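Local coordinates for acetyl xylan esterase (Paenibacillus sp. R4, PDB 6AGQ), which probably removes acetyl groups from acetylated xylan and related acetyl esters, as a cold-active esterase with an alpha/beta-hydrolase fold, at residues Pro16-Glu21 and Tyr286-Gly291. Residues are numbered along the deposited sequence; the frame is centred on the assembly and turned at random.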
# COMPACT_ATOMS: atom_id res chain seq x y z
N PRO A 16 25.73 -22.90 7.58
CA PRO A 16 24.86 -24.06 7.77
C PRO A 16 25.38 -25.31 7.06
O PRO A 16 26.26 -25.20 6.20
CB PRO A 16 23.54 -23.61 7.13
CG PRO A 16 24.00 -22.68 6.04
CD PRO A 16 25.23 -22.01 6.53
N GLU A 17 24.84 -26.47 7.38
CA GLU A 17 25.30 -27.76 6.83
C GLU A 17 25.01 -27.86 5.31
O GLU A 17 23.98 -27.37 4.81
CB GLU A 17 24.69 -28.95 7.66
CG GLU A 17 24.03 -30.11 6.89
CD GLU A 17 23.37 -31.20 7.79
OE1 GLU A 17 22.99 -30.95 8.96
OE2 GLU A 17 23.21 -32.35 7.32
N LEU A 18 25.92 -28.45 4.55
CA LEU A 18 25.63 -28.70 3.14
C LEU A 18 24.48 -29.73 2.97
O LEU A 18 24.30 -30.64 3.76
CB LEU A 18 26.88 -29.13 2.37
CG LEU A 18 28.02 -28.10 2.32
CD1 LEU A 18 29.30 -28.74 1.76
CD2 LEU A 18 27.63 -26.87 1.50
N THR A 19 23.69 -29.52 1.94
CA THR A 19 22.57 -30.36 1.63
C THR A 19 22.84 -31.20 0.40
O THR A 19 21.92 -31.89 -0.04
CB THR A 19 21.38 -29.45 1.34
OG1 THR A 19 21.67 -28.62 0.20
CG2 THR A 19 21.09 -28.56 2.61
N ASN A 20 24.04 -31.11 -0.19
CA ASN A 20 24.33 -32.00 -1.33
C ASN A 20 24.16 -33.49 -0.95
O ASN A 20 24.66 -33.94 0.07
CB ASN A 20 25.70 -31.76 -1.98
CG ASN A 20 26.88 -31.66 -0.99
OD1 ASN A 20 27.93 -31.09 -1.35
ND2 ASN A 20 26.74 -32.19 0.23
N GLU A 21 23.40 -34.21 -1.77
CA GLU A 21 23.26 -35.64 -1.64
C GLU A 21 24.60 -36.26 -1.98
O GLU A 21 25.51 -35.56 -2.51
CB GLU A 21 22.24 -36.16 -2.65
CG GLU A 21 20.83 -35.60 -2.50
CD GLU A 21 20.09 -36.23 -1.34
OE1 GLU A 21 19.61 -37.39 -1.49
OE2 GLU A 21 19.94 -35.58 -0.30
N TYR A 286 28.68 -17.72 0.45
CA TYR A 286 29.99 -17.02 0.70
C TYR A 286 30.86 -17.77 1.73
O TYR A 286 32.02 -18.03 1.50
CB TYR A 286 29.75 -15.57 1.19
CG TYR A 286 31.02 -14.77 1.45
CD1 TYR A 286 31.77 -14.31 0.38
CD2 TYR A 286 31.49 -14.50 2.75
CE1 TYR A 286 32.91 -13.61 0.56
CE2 TYR A 286 32.66 -13.79 2.94
CZ TYR A 286 33.38 -13.34 1.82
OH TYR A 286 34.57 -12.61 1.85
N ASN A 287 30.26 -18.22 2.81
CA ASN A 287 31.04 -18.88 3.89
C ASN A 287 31.45 -20.32 3.58
O ASN A 287 32.22 -20.91 4.35
CB ASN A 287 30.27 -18.80 5.22
CG ASN A 287 30.29 -17.41 5.81
OD1 ASN A 287 31.25 -16.69 5.62
ND2 ASN A 287 29.23 -17.02 6.50
N HIS A 288 30.97 -20.87 2.47
CA HIS A 288 31.39 -22.16 1.93
C HIS A 288 32.33 -22.11 0.72
O HIS A 288 32.81 -23.11 0.28
CB HIS A 288 30.12 -23.00 1.54
CG HIS A 288 29.52 -23.71 2.70
ND1 HIS A 288 28.33 -23.31 3.28
CD2 HIS A 288 29.95 -24.78 3.41
CE1 HIS A 288 28.04 -24.12 4.28
NE2 HIS A 288 29.01 -25.02 4.39
N LEU A 289 32.61 -20.95 0.18
CA LEU A 289 33.58 -20.82 -0.92
C LEU A 289 34.89 -21.46 -0.50
O LEU A 289 35.31 -21.27 0.63
CB LEU A 289 33.79 -19.36 -1.27
CG LEU A 289 32.56 -18.66 -1.91
CD1 LEU A 289 32.84 -17.19 -2.01
CD2 LEU A 289 32.24 -19.18 -3.30
N ALA A 290 35.49 -22.25 -1.37
CA ALA A 290 36.72 -22.93 -1.07
C ALA A 290 37.95 -22.02 -1.36
O ALA A 290 38.97 -22.11 -0.67
CB ALA A 290 36.80 -24.25 -1.86
N GLY A 291 37.85 -21.10 -2.33
CA GLY A 291 39.03 -20.29 -2.73
C GLY A 291 39.04 -18.93 -2.06
O GLY A 291 38.12 -18.61 -1.35
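L18 and H288 meet where two loops approach without pairing: their CA atoms stand 8.8 Å apart, no hydrogen bond joins the two segments, and a type I beta turn from Y286 to L289, with L289 N bonded to Y286 O at 3.3 Å, presents the histidine. The main contact is a CH-pi interaction. L18 CD2 lies 3.7 Å from the centroid of the H288 ring and 11° off its normal, so the methyl sits over the middle of one face; L18 CG lies over the same face beside it, toward the NE2 and CD2 edge, 3.8 Å from H288 NE2. With CG anti to its own carbonyl carbon (chi1 -62°), L18 brings the branched end across to the ring although its CB does not point directly at the turn. P16 CD comes near the ring's CE1 corner, slightly off its plane on the side away from the L18 methyl, 4.2 Å from H288 CE1. Ring rotation is probably restrained by the hydrogen bond from H288 ND1 to A284 O, in the preceding helix 279-286, while N287 ND2 is hydrogen-bonded to Y14 O. The contact thus joins the N-terminal loop leading to helix 24-36 with the link from helix 279-286 to strand 293-298, an outermost strand of the sheet within this chain, and helix 255-259 touches both partners through M256 and N257.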